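Local coordinates for Lmo0325 protein (Listeria monocytogenes EGD-e, PDB 4RYK) that probably binds DNA as a helix-turn-helix transcriptional regulator of the Rgg type, its helical C-terminal region belonging to the TPR-like superfamily, at residues Ile141-Leu153 with Ile166-Val178. Sequence-based numbering, arbitrary orientation.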
loop_
_atom_site.group_PDB
_atom_site.type_symbol
_atom_site.label_atom_id
_atom_site.label_comp_id
_atom_site.label_asym_id
_atom_site.label_seq_id
_atom_site.Cartn_x
_atom_site.Cartn_y
_atom_site.Cartn_z
ATOM N N ILE A 141 -33.601 -10.037 5.356
ATOM C CA ILE A 141 -33.343 -9.081 4.264
ATOM C C ILE A 141 -34.298 -9.118 3.068
ATOM O O ILE A 141 -34.623 -10.183 2.547
ATOM C CB ILE A 141 -31.911 -9.268 3.720
ATOM C CG1 ILE A 141 -30.892 -8.934 4.818
ATOM C CG2 ILE A 141 -31.679 -8.415 2.479
ATOM C CD1 ILE A 141 -29.532 -9.558 4.580
ATOM N N SER A 142 -34.687 -7.926 2.624
ATOM C CA SER A 142 -35.497 -7.746 1.428
ATOM C C SER A 142 -34.883 -8.340 0.171
ATOM O O SER A 142 -33.686 -8.150 -0.114
ATOM C CB SER A 142 -35.736 -6.266 1.152
ATOM O OG SER A 142 -36.759 -5.759 1.983
ATOM N N ASP A 143 -35.731 -9.023 -0.593
ATOM C CA ASP A 143 -35.338 -9.488 -1.903
ATOM C C ASP A 143 -34.969 -8.327 -2.788
ATOM O O ASP A 143 -34.105 -8.498 -3.610
ATOM C CB ASP A 143 -36.437 -10.325 -2.591
ATOM C CG ASP A 143 -36.501 -11.750 -2.057
ATOM O OD1 ASP A 143 -35.433 -12.260 -1.634
ATOM O OD2 ASP A 143 -37.609 -12.354 -2.051
ATOM N N GLU A 144 -35.629 -7.175 -2.639
ATOM C CA GLU A 144 -35.390 -6.028 -3.520
ATOM C C GLU A 144 -33.930 -5.588 -3.498
ATOM O O GLU A 144 -33.361 -5.299 -4.525
ATOM C CB GLU A 144 -36.297 -4.839 -3.184
ATOM C CG GLU A 144 -35.976 -4.095 -1.889
ATOM C CD GLU A 144 -37.171 -3.293 -1.352
ATOM O OE1 GLU A 144 -37.546 -2.285 -1.989
ATOM O OE2 GLU A 144 -37.740 -3.645 -0.293
ATOM N N TYR A 145 -33.313 -5.580 -2.331
ATOM C CA TYR A 145 -31.942 -5.109 -2.255
ATOM C C TYR A 145 -30.989 -6.164 -2.758
ATOM O O TYR A 145 -30.008 -5.839 -3.363
ATOM C CB TYR A 145 -31.586 -4.656 -0.840
ATOM C CG TYR A 145 -32.513 -3.584 -0.328
ATOM C CD1 TYR A 145 -32.680 -2.401 -1.033
ATOM C CD2 TYR A 145 -33.233 -3.762 0.827
ATOM C CE1 TYR A 145 -33.528 -1.422 -0.601
ATOM C CE2 TYR A 145 -34.089 -2.777 1.285
ATOM C CZ TYR A 145 -34.227 -1.610 0.555
ATOM O OH TYR A 145 -35.083 -0.622 0.980
ATOM N N LYS A 146 -31.281 -7.429 -2.536
ATOM C CA LYS A 146 -30.413 -8.485 -3.058
ATOM C C LYS A 146 -30.481 -8.522 -4.584
ATOM O O LYS A 146 -29.486 -8.737 -5.263
ATOM C CB LYS A 146 -30.839 -9.829 -2.521
ATOM C CG LYS A 146 -30.710 -9.972 -1.008
ATOM C CD LYS A 146 -31.680 -11.029 -0.493
ATOM C CE LYS A 146 -31.507 -12.389 -1.176
ATOM N NZ LYS A 146 -32.798 -13.138 -1.224
ATOM N N LYS A 147 -31.674 -8.300 -5.118
ATOM C CA LYS A 147 -31.846 -8.210 -6.547
ATOM C C LYS A 147 -31.044 -7.057 -7.156
ATOM O O LYS A 147 -30.441 -7.189 -8.226
ATOM C CB LYS A 147 -33.318 -8.040 -6.871
ATOM C CG LYS A 147 -33.603 -7.936 -8.357
ATOM C CD LYS A 147 -35.107 -7.984 -8.591
ATOM C CE LYS A 147 -35.503 -7.248 -9.866
ATOM N NZ LYS A 147 -34.867 -7.905 -11.028
ATOM N N ILE A 148 -31.062 -5.908 -6.507
ATOM C CA ILE A 148 -30.301 -4.771 -7.024
ATOM C C ILE A 148 -28.805 -5.110 -7.120
ATOM O O ILE A 148 -28.139 -4.784 -8.079
ATOM C CB ILE A 148 -30.529 -3.527 -6.160
ATOM C CG1 ILE A 148 -31.871 -2.899 -6.516
ATOM C CG2 ILE A 148 -29.424 -2.489 -6.371
ATOM C CD1 ILE A 148 -32.350 -1.895 -5.476
ATOM N N ILE A 149 -28.292 -5.768 -6.112
ATOM C CA ILE A 149 -26.879 -6.082 -6.057
ATOM C C ILE A 149 -26.561 -7.151 -7.105
ATOM O O ILE A 149 -25.637 -7.018 -7.882
ATOM C CB ILE A 149 -26.503 -6.582 -4.651
ATOM C CG1 ILE A 149 -26.657 -5.437 -3.660
ATOM C CG2 ILE A 149 -25.077 -7.150 -4.652
ATOM C CD1 ILE A 149 -26.828 -5.913 -2.228
ATOM N N HIS A 150 -27.369 -8.202 -7.132
ATOM C CA HIS A 150 -27.228 -9.235 -8.154
ATOM C C HIS A 150 -27.214 -8.648 -9.556
ATOM O O HIS A 150 -26.359 -9.006 -10.385
ATOM C CB HIS A 150 -28.356 -10.271 -8.075
ATOM C CG HIS A 150 -28.379 -11.182 -9.249
ATOM N ND1 HIS A 150 -29.044 -10.866 -10.421
ATOM C CD2 HIS A 150 -27.738 -12.349 -9.479
ATOM C CE1 HIS A 150 -28.838 -11.828 -11.310
ATOM N NE2 HIS A 150 -28.061 -12.745 -10.760
ATOM N N ASP A 151 -28.174 -7.774 -9.816
ATOM C CA ASP A 151 -28.371 -7.270 -11.175
ATOM C C ASP A 151 -27.295 -6.276 -11.592
ATOM O O ASP A 151 -27.063 -6.102 -12.781
ATOM C CB ASP A 151 -29.713 -6.576 -11.331
ATOM C CG ASP A 151 -30.893 -7.546 -11.315
ATOM O OD1 ASP A 151 -30.673 -8.763 -11.333
ATOM O OD2 ASP A 151 -32.031 -7.066 -11.264
ATOM N N TYR A 152 -26.690 -5.587 -10.641
ATOM C CA TYR A 152 -25.542 -4.743 -10.956
ATOM C C TYR A 152 -24.349 -5.578 -11.470
ATOM O O TYR A 152 -23.725 -5.254 -12.462
ATOM C CB TYR A 152 -25.092 -3.961 -9.705
ATOM C CG TYR A 152 -23.811 -3.185 -9.956
ATOM C CD1 TYR A 152 -23.829 -2.024 -10.728
ATOM C CD2 TYR A 152 -22.593 -3.626 -9.479
ATOM C CE1 TYR A 152 -22.669 -1.323 -11.030
ATOM C CE2 TYR A 152 -21.416 -2.910 -9.724
ATOM C CZ TYR A 152 -21.450 -1.751 -10.494
ATOM O OH TYR A 152 -20.286 -1.029 -10.813
ATOM N N LEU A 153 -24.002 -6.640 -10.763
ATOM C CA LEU A 153 -22.892 -7.488 -11.188
ATOM C C LEU A 153 -23.206 -8.392 -12.401
ATOM O O LEU A 153 -22.314 -8.743 -13.160
ATOM C CB LEU A 153 -22.455 -8.381 -10.045
ATOM C CG LEU A 153 -21.887 -7.666 -8.807
ATOM C CD1 LEU A 153 -21.618 -8.698 -7.716
ATOM C CD2 LEU A 153 -20.610 -6.901 -9.145
ATOM N N ILE A 166 -18.048 -5.101 -3.658
ATOM C CA ILE A 166 -19.464 -5.404 -3.657
ATOM C C ILE A 166 -19.673 -6.914 -3.471
ATOM O O ILE A 166 -20.447 -7.354 -2.608
ATOM C CB ILE A 166 -20.137 -4.892 -4.933
ATOM C CG1 ILE A 166 -20.272 -3.369 -4.890
ATOM C CG2 ILE A 166 -21.516 -5.531 -5.068
ATOM C CD1 ILE A 166 -20.523 -2.737 -6.238
ATOM N N PHE A 167 -18.930 -7.698 -4.258
ATOM C CA PHE A 167 -19.025 -9.139 -4.263
ATOM C C PHE A 167 -18.763 -9.633 -2.887
ATOM O O PHE A 167 -19.478 -10.520 -2.385
ATOM C CB PHE A 167 -17.977 -9.755 -5.162
ATOM C CG PHE A 167 -18.016 -11.224 -5.214
ATOM C CD1 PHE A 167 -19.184 -11.875 -5.576
ATOM C CD2 PHE A 167 -16.888 -11.960 -4.998
ATOM C CE1 PHE A 167 -19.219 -13.255 -5.691
ATOM C CE2 PHE A 167 -16.913 -13.334 -5.116
ATOM C CZ PHE A 167 -18.073 -13.978 -5.440
ATOM N N SER A 168 -17.759 -9.073 -2.249
ATOM C CA SER A 168 -17.443 -9.611 -0.967
ATOM C C SER A 168 -18.554 -9.341 0.097
ATOM O O SER A 168 -18.661 -10.123 1.019
ATOM C CB SER A 168 -16.083 -9.143 -0.505
ATOM O OG SER A 168 -16.266 -7.880 0.017
ATOM N N ASN A 169 -19.402 -8.309 -0.039
ATOM C CA ASN A 169 -20.597 -8.185 0.843
ATOM C C ASN A 169 -21.797 -8.992 0.377
ATOM O O ASN A 169 -22.602 -9.468 1.168
ATOM C CB ASN A 169 -21.091 -6.735 0.925
ATOM C CG ASN A 169 -20.194 -5.884 1.730
ATOM O OD1 ASN A 169 -20.493 -5.538 2.881
ATOM N ND2 ASN A 169 -19.069 -5.557 1.163
ATOM N N GLY A 170 -21.953 -9.071 -0.928
ATOM C CA GLY A 170 -23.113 -9.679 -1.497
ATOM C C GLY A 170 -23.085 -11.193 -1.617
ATOM O O GLY A 170 -24.096 -11.793 -2.039
ATOM N N ILE A 171 -22.003 -11.847 -1.220
ATOM C CA ILE A 171 -21.809 -13.163 -1.800
ATOM C C ILE A 171 -22.864 -14.182 -1.370
ATOM O O ILE A 171 -23.348 -15.016 -2.188
ATOM C CB ILE A 171 -20.408 -13.739 -1.582
ATOM C CG1 ILE A 171 -20.314 -15.027 -2.423
ATOM C CG2 ILE A 171 -20.145 -13.957 -0.112
ATOM C CD1 ILE A 171 -18.935 -15.593 -2.643
ATOM N N SER A 172 -23.262 -14.092 -0.120
ATOM C CA SER A 172 -24.238 -15.019 0.425
ATOM C C SER A 172 -25.639 -14.785 -0.190
ATOM O O SER A 172 -26.533 -15.601 -0.038
ATOM C CB SER A 172 -24.259 -14.899 1.969
ATOM O OG SER A 172 -24.825 -13.654 2.408
ATOM N N PHE A 173 -25.833 -13.674 -0.896
ATOM C CA PHE A 173 -27.118 -13.429 -1.541
ATOM C C PHE A 173 -27.360 -14.250 -2.794
ATOM O O PHE A 173 -28.473 -14.297 -3.269
ATOM C CB PHE A 173 -27.291 -11.954 -1.895
ATOM C CG PHE A 173 -27.092 -11.022 -0.733
ATOM C CD1 PHE A 173 -27.439 -11.401 0.557
ATOM C CD2 PHE A 173 -26.566 -9.761 -0.934
ATOM C CE1 PHE A 173 -27.266 -10.534 1.618
ATOM C CE2 PHE A 173 -26.392 -8.891 0.120
ATOM C CZ PHE A 173 -26.731 -9.275 1.401
ATOM N N PHE A 174 -26.350 -14.901 -3.338
ATOM C CA PHE A 174 -26.501 -15.525 -4.648
ATOM C C PHE A 174 -26.561 -17.034 -4.524
ATOM O O PHE A 174 -25.964 -17.603 -3.623
ATOM C CB PHE A 174 -25.335 -15.164 -5.539
ATOM C CG PHE A 174 -24.928 -13.711 -5.478
ATOM C CD1 PHE A 174 -25.850 -12.707 -5.664
ATOM C CD2 PHE A 174 -23.615 -13.375 -5.273
ATOM C CE1 PHE A 174 -25.455 -11.378 -5.638
ATOM C CE2 PHE A 174 -23.209 -12.047 -5.202
ATOM C CZ PHE A 174 -24.147 -11.044 -5.403
ATOM N N GLU A 175 -27.248 -17.683 -5.458
ATOM C CA GLU A 175 -27.147 -19.136 -5.589
ATOM C C GLU A 175 -25.709 -19.540 -5.904
ATOM O O GLU A 175 -24.910 -18.754 -6.456
ATOM C CB GLU A 175 -28.013 -19.636 -6.740
ATOM C CG GLU A 175 -29.456 -19.220 -6.627
ATOM C CD GLU A 175 -30.303 -19.800 -7.736
ATOM O OE1 GLU A 175 -29.963 -19.585 -8.936
ATOM O OE2 GLU A 175 -31.302 -20.472 -7.392
ATOM N N GLU A 176 -25.403 -20.786 -5.600
ATOM C CA GLU A 176 -24.071 -21.307 -5.754
ATOM C C GLU A 176 -23.561 -21.181 -7.172
ATOM O O GLU A 176 -22.412 -20.819 -7.372
ATOM C CB GLU A 176 -23.995 -22.751 -5.312
ATOM C CG GLU A 176 -22.553 -23.234 -5.215
ATOM C CD GLU A 176 -22.410 -24.569 -4.467
ATOM O OE1 GLU A 176 -23.363 -25.009 -3.788
ATOM O OE2 GLU A 176 -21.335 -25.191 -4.546
ATOM N N GLU A 177 -24.407 -21.440 -8.163
ATOM C CA GLU A 177 -23.939 -21.370 -9.531
ATOM C C GLU A 177 -23.458 -19.962 -9.869
ATOM O O GLU A 177 -22.480 -19.779 -10.563
ATOM C CB GLU A 177 -25.046 -21.765 -10.499
ATOM C CG GLU A 177 -24.553 -21.960 -11.907
ATOM C CD GLU A 177 -25.709 -22.051 -12.932
ATOM O OE1 GLU A 177 -26.862 -22.501 -12.602
ATOM O OE2 GLU A 177 -25.444 -21.611 -14.078
ATOM N N VAL A 178 -24.195 -18.984 -9.364
ATOM C CA VAL A 178 -23.955 -17.584 -9.629
ATOM C C VAL A 178 -22.714 -17.138 -8.823
ATOM O O VAL A 178 -21.891 -16.412 -9.316
ATOM C CB VAL A 178 -25.202 -16.794 -9.179
ATOM C CG1 VAL A 178 -24.994 -15.306 -9.286
ATOM C CG2 VAL A 178 -26.422 -17.182 -10.001
#
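With CG turned anti to the carbonyl carbon in both Lys146 (chi1 -64°) and Phe173 (chi1 -54°), the lysine's CG lies over one face of the phenylalanine ring, 4.0 Å from its centroid, a CH-pi contact. Lysine suits this half-buried margin: its CG methylene lies on the aromatic face, while the chain bends at chi3 and carries NZ to a salt bridge with Asp143 OD1 in its own segment. Ile141 CD1 and Ile149 CD1 reach other parts of the same ring, the latter 3.8 Å from Phe173 CE2.

Ile149 uses its two branches separately, for its CG2 meets Ile166 CG2 at 3.9 Å and also approaches the edge of the Phe174 ring. Gly170 lies opposite this methyl, where the lack of a side chain leaves room for the branched isoleucine. Leu153 CD1 touches both Ile166 CG2 and Phe174 CZ, and Ile166 CD1 packs 3.6 Å from Tyr152 CE2. Val178 CG1 meets the edge of the His150 ring, near its plane, and His150 ND1 donates a 2.8 Å hydrogen bond, in its ring plane, to Asp151 OD1.

In this all-helical Rgg-type C-terminal region, helix 143-153 and residues 166-170 of helix 161-170 run in roughly opposite directions (144°); the 3-10 segment 171-173 brings Phe173, and Phe174 follows it. Helix 113-132 touches Ile141 and Tyr152, Trp83 of helix 82-91 meets Ile166, and Phe182 of helix 176-193 packs edge-to-face with Phe174.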